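Long-range contact in flavin-containing monooxygenase (Allium sativum, PDB 6WPU), which probably oxidises the sulfur of S-allyl-L-cysteine in garlic, as a monooxygenase that uses bound flavin-adenine dinucleotide: residues A[178-191]-A[290-302]. Numbering follows the deposited sequence.
With FAD (flavin-adenine dinucleotide), chain B.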
ATOM      1  N   VAL A 178       1.014   8.446  12.001  1.00 27.21           N
ATOM      2  CA  VAL A 178       0.758   8.787  10.598  1.00 28.24           C
ATOM      3  C   VAL A 178       0.328   7.527   9.855  1.00 31.60           C
ATOM      4  O   VAL A 178       1.097   6.563   9.754  1.00 28.98           O
ATOM      5  CB  VAL A 178       1.995   9.417   9.941  1.00 29.27           C
ATOM      6  CG1 VAL A 178       1.739   9.706   8.447  1.00 27.24           C
ATOM      7  CG2 VAL A 178       2.380  10.707  10.667  1.00 26.77           C
ATOM      8  N   CYS A 179      -0.909   7.529   9.343  1.00 27.54           N
ATOM      9  CA  CYS A 179      -1.505   6.376   8.663  1.00 28.90           C
ATOM     10  C   CYS A 179      -2.073   6.778   7.301  1.00 29.98           C
ATOM     11  O   CYS A 179      -3.183   6.378   6.928  1.00 30.47           O
ATOM     12  CB  CYS A 179      -2.607   5.759   9.518  1.00 32.46           C
ATOM     13  SG  CYS A 179      -2.092   5.222  11.162  1.00 32.83           S
ATOM     14  N   ASN A 180      -1.340   7.588   6.544  1.00 27.46           N
ATOM     15  CA  ASN A 180      -1.935   8.263   5.398  1.00 29.07           C
ATOM     16  C   ASN A 180      -1.787   7.484   4.095  1.00 27.94           C
ATOM     17  O   ASN A 180      -2.235   7.974   3.048  1.00 29.00           O
ATOM     18  CB  ASN A 180      -1.341   9.671   5.229  1.00 30.02           C
ATOM     19  CG  ASN A 180       0.119   9.646   4.786  1.00 34.14           C
ATOM     20  OD1 ASN A 180       0.934   8.906   5.328  1.00 32.17           O
ATOM     21  ND2 ASN A 180       0.440  10.439   3.766  1.00 33.42           N
ATOM     22  N   GLY A 181      -1.204   6.288   4.131  1.00 27.94           N
ATOM     23  CA  GLY A 181      -1.012   5.481   2.936  1.00 33.08           C
ATOM     24  C   GLY A 181       0.127   5.972   2.053  1.00 33.86           C
ATOM     25  O   GLY A 181       0.654   7.075   2.244  1.00 33.01           O
ATOM     26  N   HIS A 182       0.540   5.138   1.092  1.00 27.60           N
ATOM     27  CA  HIS A 182       1.601   5.499   0.157  1.00 31.30           C
ATOM     28  C   HIS A 182       1.305   4.986  -1.248  1.00 30.15           C
ATOM     29  O   HIS A 182       2.233   4.640  -1.992  1.00 31.78           O
ATOM     30  CB  HIS A 182       2.971   4.974   0.627  1.00 27.33           C
ATOM     31  CG  HIS A 182       3.022   3.486   0.838  1.00 32.83           C
ATOM     32  ND1 HIS A 182       2.928   2.904   2.084  1.00 35.23           N
ATOM     33  CD2 HIS A 182       3.199   2.465  -0.039  1.00 31.27           C
ATOM     34  CE1 HIS A 182       3.031   1.589   1.969  1.00 34.03           C
ATOM     35  NE2 HIS A 182       3.186   1.296   0.687  1.00 37.63           N
ATOM     36  N   TYR A 183       0.039   4.964  -1.651  1.00 32.52           N
ATOM     37  CA  TYR A 183      -0.320   4.512  -2.995  1.00 38.43           C
ATOM     38  C   TYR A 183      -1.163   5.555  -3.721  1.00 33.59           C
ATOM     39  O   TYR A 183      -2.153   5.238  -4.389  1.00 31.67           O
ATOM     40  CB  TYR A 183      -1.016   3.155  -2.923  1.00 47.26           C
ATOM     41  CG  TYR A 183      -0.038   2.025  -2.623  1.00 47.14           C
ATOM     42  CD1 TYR A 183       1.055   1.768  -3.485  1.00 44.28           C
ATOM     43  CD2 TYR A 183      -0.181   1.228  -1.487  1.00 37.07           C
ATOM     44  CE1 TYR A 183       1.973   0.735  -3.223  1.00 44.79           C
ATOM     45  CE2 TYR A 183       0.721   0.195  -1.207  1.00 46.42           C
ATOM     46  CZ  TYR A 183       1.797  -0.051  -2.082  1.00 55.49           C
ATOM     47  OH  TYR A 183       2.692  -1.077  -1.802  1.00 59.77           O
ATOM     48  N   THR A 184      -0.756   6.814  -3.633  1.00 31.02           N
ATOM     49  CA  THR A 184      -1.499   7.909  -4.251  1.00 30.64           C
ATOM     50  C   THR A 184      -0.619   8.840  -5.077  1.00 31.62           C
ATOM     51  O   THR A 184      -1.038   9.276  -6.148  1.00 33.57           O
ATOM     52  CB  THR A 184      -2.240   8.708  -3.156  1.00 34.32           C
ATOM     53  OG1 THR A 184      -3.205   7.850  -2.548  1.00 34.16           O
ATOM     54  CG2 THR A 184      -2.965   9.911  -3.745  1.00 31.73           C
ATOM     55  N   GLU A 185       0.582   9.164  -4.604  1.00 34.07           N
ATOM     56  CA  GLU A 185       1.484  10.028  -5.345  1.00 30.75           C
ATOM     57  C   GLU A 185       2.350   9.175  -6.269  1.00 34.42           C
ATOM     58  O   GLU A 185       3.138   8.353  -5.777  1.00 33.70           O
ATOM     59  CB  GLU A 185       2.347  10.836  -4.394  1.00 31.05           C
ATOM     60  CG  GLU A 185       3.256  11.860  -5.071  1.00 37.76           C
ATOM     61  CD  GLU A 185       2.498  13.068  -5.636  1.00 41.89           C
ATOM     62  OE1 GLU A 185       1.284  13.197  -5.388  1.00 51.78           O
ATOM     63  OE2 GLU A 185       3.124  13.893  -6.330  1.00 52.56           O
ATOM     64  N   PRO A 186       2.252   9.340  -7.592  1.00 35.33           N
ATOM     65  CA  PRO A 186       2.907   8.409  -8.527  1.00 30.90           C
ATOM     66  C   PRO A 186       4.402   8.623  -8.671  1.00 33.33           C
ATOM     67  O   PRO A 186       4.925   9.729  -8.510  1.00 36.46           O
ATOM     68  CB  PRO A 186       2.213   8.720  -9.863  1.00 32.12           C
ATOM     69  CG  PRO A 186       1.936  10.166  -9.768  1.00 36.49           C
ATOM     70  CD  PRO A 186       1.470  10.356  -8.308  1.00 33.16           C
ATOM     71  N   ARG A 187       5.089   7.538  -9.021  1.00 35.79           N
ATOM     72  CA  ARG A 187       6.416   7.634  -9.601  1.00 39.91           C
ATOM     73  C   ARG A 187       6.365   7.067 -11.017  1.00 36.54           C
ATOM     74  O   ARG A 187       5.445   6.326 -11.379  1.00 31.81           O
ATOM     75  CB  ARG A 187       7.472   6.922  -8.748  1.00 44.25           C
ATOM     76  CG  ARG A 187       7.566   5.450  -8.920  1.00 49.70           C
ATOM     77  CD  ARG A 187       8.567   4.825  -7.936  1.00 54.67           C
ATOM     78  NE  ARG A 187       9.908   5.416  -7.963  1.00 61.26           N
ATOM     79  CZ  ARG A 187      10.946   4.924  -8.647  1.00 68.80           C
ATOM     80  NH1 ARG A 187      10.798   3.832  -9.392  1.00 68.65           N
ATOM     81  NH2 ARG A 187      12.137   5.527  -8.589  1.00 61.13           N
ATOM     82  N   PHE A 188       7.375   7.402 -11.812  1.00 40.67           N
ATOM     83  CA  PHE A 188       7.287   7.245 -13.261  1.00 43.51           C
ATOM     84  C   PHE A 188       8.490   6.521 -13.835  1.00 42.20           C
ATOM     85  O   PHE A 188       9.553   6.452 -13.223  1.00 47.94           O
ATOM     86  CB  PHE A 188       7.164   8.602 -13.939  1.00 36.04           C
ATOM     87  CG  PHE A 188       5.960   9.343 -13.518  1.00 40.26           C
ATOM     88  CD1 PHE A 188       4.747   9.117 -14.147  1.00 36.89           C
ATOM     89  CD2 PHE A 188       6.017  10.231 -12.456  1.00 41.55           C
ATOM     90  CE1 PHE A 188       3.624   9.785 -13.740  1.00 39.81           C
ATOM     91  CE2 PHE A 188       4.895  10.904 -12.047  1.00 38.82           C
ATOM     92  CZ  PHE A 188       3.697  10.676 -12.685  1.00 40.62           C
ATOM     93  N   ALA A 189       8.304   5.995 -15.041  1.00 44.63           N
ATOM     94  CA  ALA A 189       9.389   5.405 -15.800  1.00 42.03           C
ATOM     95  C   ALA A 189      10.100   6.489 -16.606  1.00 45.24           C
ATOM     96  O   ALA A 189       9.527   7.538 -16.909  1.00 45.25           O
ATOM     97  CB  ALA A 189       8.854   4.317 -16.733  1.00 44.30           C
ATOM     98  N   GLU A 190      11.367   6.244 -16.920  1.00 46.20           N
ATOM     99  CA  GLU A 190      12.137   7.109 -17.803  1.00 49.26           C
ATOM    100  C   GLU A 190      12.116   6.470 -19.182  1.00 44.58           C
ATOM    101  O   GLU A 190      12.728   5.420 -19.387  1.00 51.59           O
ATOM    102  CB  GLU A 190      13.566   7.284 -17.297  1.00 58.80           C
ATOM    103  CG  GLU A 190      13.680   8.293 -16.173  1.00 77.53           C
ATOM    104  CD  GLU A 190      13.428   9.714 -16.649  1.00 87.42           C
ATOM    105  OE1 GLU A 190      14.071  10.126 -17.643  1.00 90.59           O
ATOM    106  OE2 GLU A 190      12.583  10.412 -16.037  1.00 87.69           O
ATOM    107  N   ILE A 191      11.406   7.089 -20.115  1.00 44.26           N
ATOM    108  CA  ILE A 191      11.174   6.528 -21.444  1.00 44.78           C
ATOM    109  C   ILE A 191      12.026   7.295 -22.448  1.00 46.91           C
ATOM    110  O   ILE A 191      11.818   8.504 -22.633  1.00 43.99           O
ATOM    111  CB  ILE A 191       9.691   6.584 -21.840  1.00 45.04           C
ATOM    112  CG1 ILE A 191       8.793   6.056 -20.722  1.00 42.89           C
ATOM    113  CG2 ILE A 191       9.458   5.776 -23.109  1.00 44.40           C
ATOM    114  CD1 ILE A 191       7.304   6.439 -20.908  1.00 39.25           C
ATOM    115  N   ILE A 290       0.503   4.950 -23.760  1.00 31.71           N
ATOM    116  CA  ILE A 290       1.537   4.417 -22.877  1.00 33.08           C
ATOM    117  C   ILE A 290       1.074   4.647 -21.449  1.00 33.74           C
ATOM    118  O   ILE A 290       0.775   5.783 -21.066  1.00 36.38           O
ATOM    119  CB  ILE A 290       2.903   5.075 -23.113  1.00 34.95           C
ATOM    120  CG1 ILE A 290       3.409   4.785 -24.530  1.00 31.97           C
ATOM    121  CG2 ILE A 290       3.899   4.580 -22.075  1.00 33.42           C
ATOM    122  CD1 ILE A 290       4.676   5.508 -24.870  1.00 35.54           C
ATOM    123  N   MET A 291       0.999   3.576 -20.663  1.00 35.43           N
ATOM    124  CA  MET A 291       0.586   3.669 -19.265  1.00 32.57           C
ATOM    125  C   MET A 291       1.770   3.298 -18.377  1.00 36.06           C
ATOM    126  O   MET A 291       2.351   2.219 -18.540  1.00 37.45           O
ATOM    127  CB  MET A 291      -0.611   2.762 -18.977  1.00 27.21           C
ATOM    128  CG  MET A 291      -1.031   2.796 -17.485  1.00 32.68           C
ATOM    129  SD  MET A 291      -2.310   1.596 -17.034  1.00 36.73           S
ATOM    130  CE  MET A 291      -3.514   1.792 -18.356  1.00 32.05           C
ATOM    131  N   HIS A 292       2.145   4.194 -17.462  1.00 37.02           N
ATOM    132  CA  HIS A 292       3.157   3.866 -16.451  1.00 39.13           C
ATOM    133  C   HIS A 292       2.486   3.101 -15.315  1.00 37.41           C
ATOM    134  O   HIS A 292       1.651   3.663 -14.601  1.00 37.18           O
ATOM    135  CB  HIS A 292       3.823   5.115 -15.875  1.00 32.58           C
ATOM    136  CG  HIS A 292       4.434   6.030 -16.888  1.00 44.77           C
ATOM    137  ND1 HIS A 292       5.756   6.417 -16.831  1.00 46.29           N
ATOM    138  CD2 HIS A 292       3.899   6.669 -17.957  1.00 45.69           C
ATOM    139  CE1 HIS A 292       6.013   7.237 -17.836  1.00 49.79           C
ATOM    140  NE2 HIS A 292       4.903   7.409 -18.532  1.00 47.17           N
ATOM    141  N   CYS A 293       2.815   1.823 -15.156  1.00 37.61           N
ATOM    142  CA  CYS A 293       2.418   1.091 -13.943  0.62 37.66           C
ATOM    143  C   CYS A 293       3.636   0.925 -13.040  1.00 34.36           C
ATOM    144  O   CYS A 293       4.034  -0.166 -12.660  1.00 34.85           O
ATOM    145  CB  CYS A 293       1.781  -0.259 -14.299  0.62 40.71           C
ATOM    146  SG  CYS A 293       0.714  -1.008 -12.969  0.62 48.63           S
ATOM    147  N   THR A 294       4.236   2.069 -12.717  1.00 33.93           N
ATOM    148  CA  THR A 294       5.531   2.137 -12.058  1.00 36.64           C
ATOM    149  C   THR A 294       5.429   2.480 -10.571  1.00 40.97           C
ATOM    150  O   THR A 294       6.449   2.772  -9.945  1.00 43.05           O
ATOM    151  CB  THR A 294       6.398   3.165 -12.785  1.00 36.86           C
ATOM    152  OG1 THR A 294       5.563   4.262 -13.194  1.00 32.98           O
ATOM    153  CG2 THR A 294       7.037   2.544 -14.037  1.00 40.78           C
ATOM    154  N   GLY A 295       4.235   2.458  -9.999  1.00 35.09           N
ATOM    155  CA  GLY A 295       4.091   2.585  -8.558  1.00 36.88           C
ATOM    156  C   GLY A 295       4.053   4.021  -8.062  1.00 42.03           C
ATOM    157  O   GLY A 295       3.723   4.975  -8.783  1.00 34.44           O
ATOM    158  N   TYR A 296       4.411   4.166  -6.785  1.00 36.86           N
ATOM    159  CA  TYR A 296       4.117   5.377  -6.039  1.00 35.20           C
ATOM    160  C   TYR A 296       5.308   5.772  -5.181  1.00 37.58           C
ATOM    161  O   TYR A 296       6.293   5.038  -5.054  1.00 35.66           O
ATOM    162  CB  TYR A 296       2.866   5.185  -5.177  1.00 34.77           C
ATOM    163  CG  TYR A 296       1.665   4.894  -6.033  1.00 37.14           C
ATOM    164  CD1 TYR A 296       0.851   5.930  -6.487  1.00 33.69           C
ATOM    165  CD2 TYR A 296       1.358   3.587  -6.414  1.00 37.39           C
ATOM    166  CE1 TYR A 296      -0.241   5.679  -7.299  1.00 34.76           C
ATOM    167  CE2 TYR A 296       0.269   3.323  -7.232  1.00 40.46           C
ATOM    168  CZ  TYR A 296      -0.523   4.371  -7.672  1.00 39.39           C
ATOM    169  OH  TYR A 296      -1.600   4.113  -8.498  1.00 42.04           O
ATOM    170  N   VAL A 297       5.211   6.969  -4.598  1.00 34.43           N
ATOM    171  CA  VAL A 297       6.208   7.466  -3.662  1.00 31.67           C
ATOM    172  C   VAL A 297       5.495   7.827  -2.361  1.00 35.37           C
ATOM    173  O   VAL A 297       4.276   8.030  -2.316  1.00 32.96           O
ATOM    174  CB  VAL A 297       6.994   8.675  -4.208  1.00 34.25           C
ATOM    175  CG1 VAL A 297       7.697   8.319  -5.520  1.00 36.95           C
ATOM    176  CG2 VAL A 297       6.075   9.851  -4.406  1.00 34.35           C
ATOM    177  N   TYR A 298       6.275   7.859  -1.285  1.00 33.60           N
ATOM    178  CA  TYR A 298       5.796   8.369  -0.010  1.00 31.83           C
ATOM    179  C   TYR A 298       5.590   9.867  -0.122  1.00 37.02           C
ATOM    180  O   TYR A 298       6.321  10.555  -0.833  1.00 38.03           O
ATOM    181  CB  TYR A 298       6.807   8.059   1.096  1.00 28.83           C
ATOM    182  CG  TYR A 298       7.006   6.575   1.291  1.00 32.43           C
ATOM    183  CD1 TYR A 298       8.075   5.915   0.694  1.00 28.60           C
ATOM    184  CD2 TYR A 298       6.102   5.823   2.051  1.00 30.06           C
ATOM    185  CE1 TYR A 298       8.263   4.548   0.861  1.00 29.68           C
ATOM    186  CE2 TYR A 298       6.275   4.461   2.225  1.00 28.17           C
ATOM    187  CZ  TYR A 298       7.361   3.823   1.614  1.00 32.88           C
ATOM    188  OH  TYR A 298       7.569   2.462   1.760  1.00 32.47           O
ATOM    189  N   ASN A 299       4.591  10.381   0.588  1.00 36.54           N
ATOM    190  CA  ASN A 299       4.262  11.799   0.468  1.00 39.95           C
ATOM    191  C   ASN A 299       3.542  12.233   1.740  1.00 35.72           C
ATOM    192  O   ASN A 299       2.413  11.792   1.970  1.00 34.83           O
ATOM    193  CB  ASN A 299       3.397  12.020  -0.774  1.00 30.39           C
ATOM    194  CG  ASN A 299       3.144  13.477  -1.064  1.00 35.12           C
ATOM    195  OD1 ASN A 299       4.039  14.301  -0.961  1.00 41.66           O
ATOM    196  ND2 ASN A 299       1.909  13.806  -1.412  1.00 37.84           N
ATOM    197  N   PHE A 300       4.185  13.084   2.556  1.00 40.15           N
ATOM    198  CA  PHE A 300       3.584  13.653   3.774  1.00 44.44           C
ATOM    199  C   PHE A 300       3.700  15.170   3.767  1.00 43.20           C
ATOM    200  O   PHE A 300       4.449  15.742   4.567  1.00 45.36           O
ATOM    201  CB  PHE A 300       4.251  13.166   5.059  1.00 39.99           C
ATOM    202  CG  PHE A 300       4.757  11.790   5.008  1.00 37.47           C
ATOM    203  CD1 PHE A 300       6.102  11.549   4.798  1.00 40.72           C
ATOM    204  CD2 PHE A 300       3.912  10.727   5.247  1.00 38.49           C
ATOM    205  CE1 PHE A 300       6.589  10.264   4.775  1.00 35.92           C
ATOM    206  CE2 PHE A 300       4.390   9.431   5.226  1.00 40.29           C
ATOM    207  CZ  PHE A 300       5.740   9.202   4.980  1.00 38.56           C
ATOM    208  N   PRO A 301       2.953  15.856   2.908  1.00 44.07           N
ATOM    209  CA  PRO A 301       3.112  17.322   2.834  1.00 48.55           C
ATOM    210  C   PRO A 301       2.805  18.038   4.156  1.00 47.48           C
ATOM    211  O   PRO A 301       3.383  19.093   4.448  1.00 47.07           O
ATOM    212  CB  PRO A 301       2.143  17.717   1.712  1.00 51.21           C
ATOM    213  CG  PRO A 301       1.155  16.570   1.623  1.00 50.04           C
ATOM    214  CD  PRO A 301       1.917  15.341   1.995  1.00 44.93           C
ATOM    215  N   PHE A 302       1.959  17.462   4.993  1.00 38.44           N
ATOM    216  CA  PHE A 302       1.549  18.125   6.221  1.00 38.39           C
ATOM    217  C   PHE A 302       2.604  18.053   7.315  1.00 39.43           C
ATOM    218  O   PHE A 302       2.475  18.749   8.329  1.00 42.63           O
ATOM    219  CB  PHE A 302       0.252  17.486   6.705  1.00 35.99           C
ATOM    220  CG  PHE A 302       0.305  15.980   6.725  1.00 36.17           C
ATOM    221  CD1 PHE A 302       0.865  15.312   7.801  1.00 32.84           C
ATOM    222  CD2 PHE A 302      -0.170  15.237   5.654  1.00 37.17           C
ATOM    223  CE1 PHE A 302       0.931  13.915   7.832  1.00 32.81           C
ATOM    224  CE2 PHE A 302      -0.112  13.843   5.677  1.00 39.33           C
ATOM    225  CZ  PHE A 302       0.439  13.180   6.774  1.00 32.50           C
TER
HETATM  226  PA  FAD B 501      -4.831   3.887   2.461  1.00 31.96           P
HETATM  227  O1A FAD B 501      -5.816   2.792   2.046  1.00 27.94           O
HETATM  228  O2A FAD B 501      -4.250   4.770   1.476  1.00 25.37           O
HETATM  229  O5B FAD B 501      -5.448   4.886   3.416  1.00 34.12           O
HETATM  230  C5B FAD B 501      -4.910   6.131   3.845  1.00 31.17           C
HETATM  231  C4B FAD B 501      -6.032   7.069   4.345  1.00 31.74           C
HETATM  232  O4B FAD B 501      -5.568   8.272   4.892  1.00 30.96           O
HETATM  233  C3B FAD B 501      -7.019   7.425   3.265  1.00 34.37           C
HETATM  234  O3B FAD B 501      -8.322   7.173   3.680  1.00 34.74           O
HETATM  235  C2B FAD B 501      -6.825   8.883   3.045  1.00 35.74           C
HETATM  236  O2B FAD B 501      -7.979   9.539   2.657  1.00 32.34           O
HETATM  237  C1B FAD B 501      -6.365   9.318   4.406  1.00 31.34           C
HETATM  238  N9A FAD B 501      -5.561  10.519   4.399  1.00 32.86           N
HETATM  239  C8A FAD B 501      -4.472  10.760   3.570  1.00 35.37           C
HETATM  240  N7A FAD B 501      -3.964  11.971   3.830  1.00 33.29           N
HETATM  241  C5A FAD B 501      -4.719  12.588   4.831  1.00 35.91           C
HETATM  242  C6A FAD B 501      -4.667  13.821   5.478  1.00 30.52           C
HETATM  243  N6A FAD B 501      -3.652  14.796   5.156  1.00 29.53           N
HETATM  244  N1A FAD B 501      -5.559  14.104   6.444  1.00 33.72           N
HETATM  245  C2A FAD B 501      -6.540  13.229   6.786  1.00 30.90           C
HETATM  246  N3A FAD B 501      -6.636  12.021   6.183  1.00 29.23           N
HETATM  247  C4A FAD B 501      -5.749  11.674   5.210  1.00 31.42           C
HETATM  248  N1  FAD B 501      -3.421  -5.361   0.086  1.00 31.60           N
HETATM  249  C2  FAD B 501      -4.065  -6.620   0.358  1.00 35.09           C
HETATM  250  O2  FAD B 501      -4.091  -7.113   1.616  1.00 44.49           O
HETATM  251  N3  FAD B 501      -4.567  -7.388  -0.668  1.00 42.76           N
HETATM  252  C4  FAD B 501      -4.535  -6.921  -1.966  1.00 35.31           C
HETATM  253  O4  FAD B 501      -5.035  -7.647  -2.996  1.00 40.92           O
HETATM  254  C4X FAD B 501      -4.103  -5.541  -2.261  1.00 39.36           C
HETATM  255  N5  FAD B 501      -4.298  -5.000  -3.525  1.00 37.80           N
HETATM  256  C5X FAD B 501      -3.920  -3.683  -3.765  1.00 38.63           C
HETATM  257  C6  FAD B 501      -4.105  -3.140  -5.046  1.00 35.07           C
HETATM  258  C7  FAD B 501      -3.739  -1.819  -5.279  1.00 38.98           C
HETATM  259  C7M FAD B 501      -3.932  -1.250  -6.660  1.00 35.51           C
HETATM  260  C8  FAD B 501      -3.191  -1.043  -4.260  1.00 40.64           C
HETATM  261  C8M FAD B 501      -2.779   0.377  -4.486  1.00 38.15           C
HETATM  262  C9  FAD B 501      -3.002  -1.583  -2.984  1.00 34.96           C
HETATM  263  C9A FAD B 501      -3.365  -2.899  -2.736  1.00 35.51           C
HETATM  264  N10 FAD B 501      -3.187  -3.448  -1.420  1.00 33.75           N
HETATM  265  C10 FAD B 501      -3.562  -4.775  -1.167  1.00 31.05           C
HETATM  266  C1' FAD B 501      -2.566  -2.643  -0.357  1.00 38.84           C
HETATM  267  C2' FAD B 501      -3.387  -1.593   0.362  1.00 42.88           C
HETATM  268  O2' FAD B 501      -2.712  -0.405   0.311  1.00 56.56           O
HETATM  269  C3' FAD B 501      -3.443  -2.045   1.804  1.00 44.39           C
HETATM  270  O3' FAD B 501      -4.295  -3.123   1.751  1.00 53.07           O
HETATM  271  C4' FAD B 501      -4.001  -1.029   2.795  1.00 43.47           C
HETATM  272  O4' FAD B 501      -5.178  -0.539   2.268  1.00 43.29           O
HETATM  273  C5' FAD B 501      -3.066   0.114   3.205  1.00 39.46           C
HETATM  274  O5' FAD B 501      -3.947   1.033   3.783  1.00 39.25           O
HETATM  275  P   FAD B 501      -3.641   2.434   4.457  1.00 32.72           P
HETATM  276  O1P FAD B 501      -4.643   2.745   5.632  1.00 35.17           O
HETATM  277  O2P FAD B 501      -2.093   2.397   4.770  1.00 29.17           O
HETATM  278  O3P FAD B 501      -3.575   3.437   3.154  1.00 31.39           O
HETATM  279  O   HOH W   1       3.039   8.460   2.271  1.00 35.57           O
HETATM  280  O   HOH W   2       1.528   8.142  -2.208  1.00 30.14           O
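Tyr296 lays its ring against the backbone of Tyr183, whose carbonyl C sits 3.4 Å above one ring face, off toward the rim. With CG anti to its own carbonyl carbon (chi1 -62°), the ring also brings CD2 up to the edge of the Tyr183 ring, 3.5 Å from CD1. Outside the pair, Ser84 OG bonds both Tyr296 OH and Tyr183 O. Replacing Tyr296 with an alanine would probably open a gap beside Tyr183 and leave Ser84 without one of its partners. Tyr183 in turn rests CB and CG on the flavin methyl C8M.

Further along, Arg187 N donates almost straight to Gly295 O (2.9 Å), from above the carbonyl plane, while Thr294 OG1 donates to Arg187 O (2.8 Å). Ala189 N lies in the ring plane of His292 and bonds ND1 at 3.1 Å; NE2 is taken by Gln201, so both ring nitrogens are engaged and the ring's rotation is fixed. Phe188 meets one face of this imidazole edge-on (planes at 81°).

Toward the other end, Asn180 ND2 bonds Asn299 O (3.0 Å), keeping that carbonyl nearly in its amide plane, and OD1 sits at the edge of Phe300. Water 2 links Glu185 N to Val297 O. The paired segments form a two-stranded antiparallel connection running from the Rossmann-like FAD-binding sheet to the second sheet, as in the two-domain fold of flavin-containing monooxygenases.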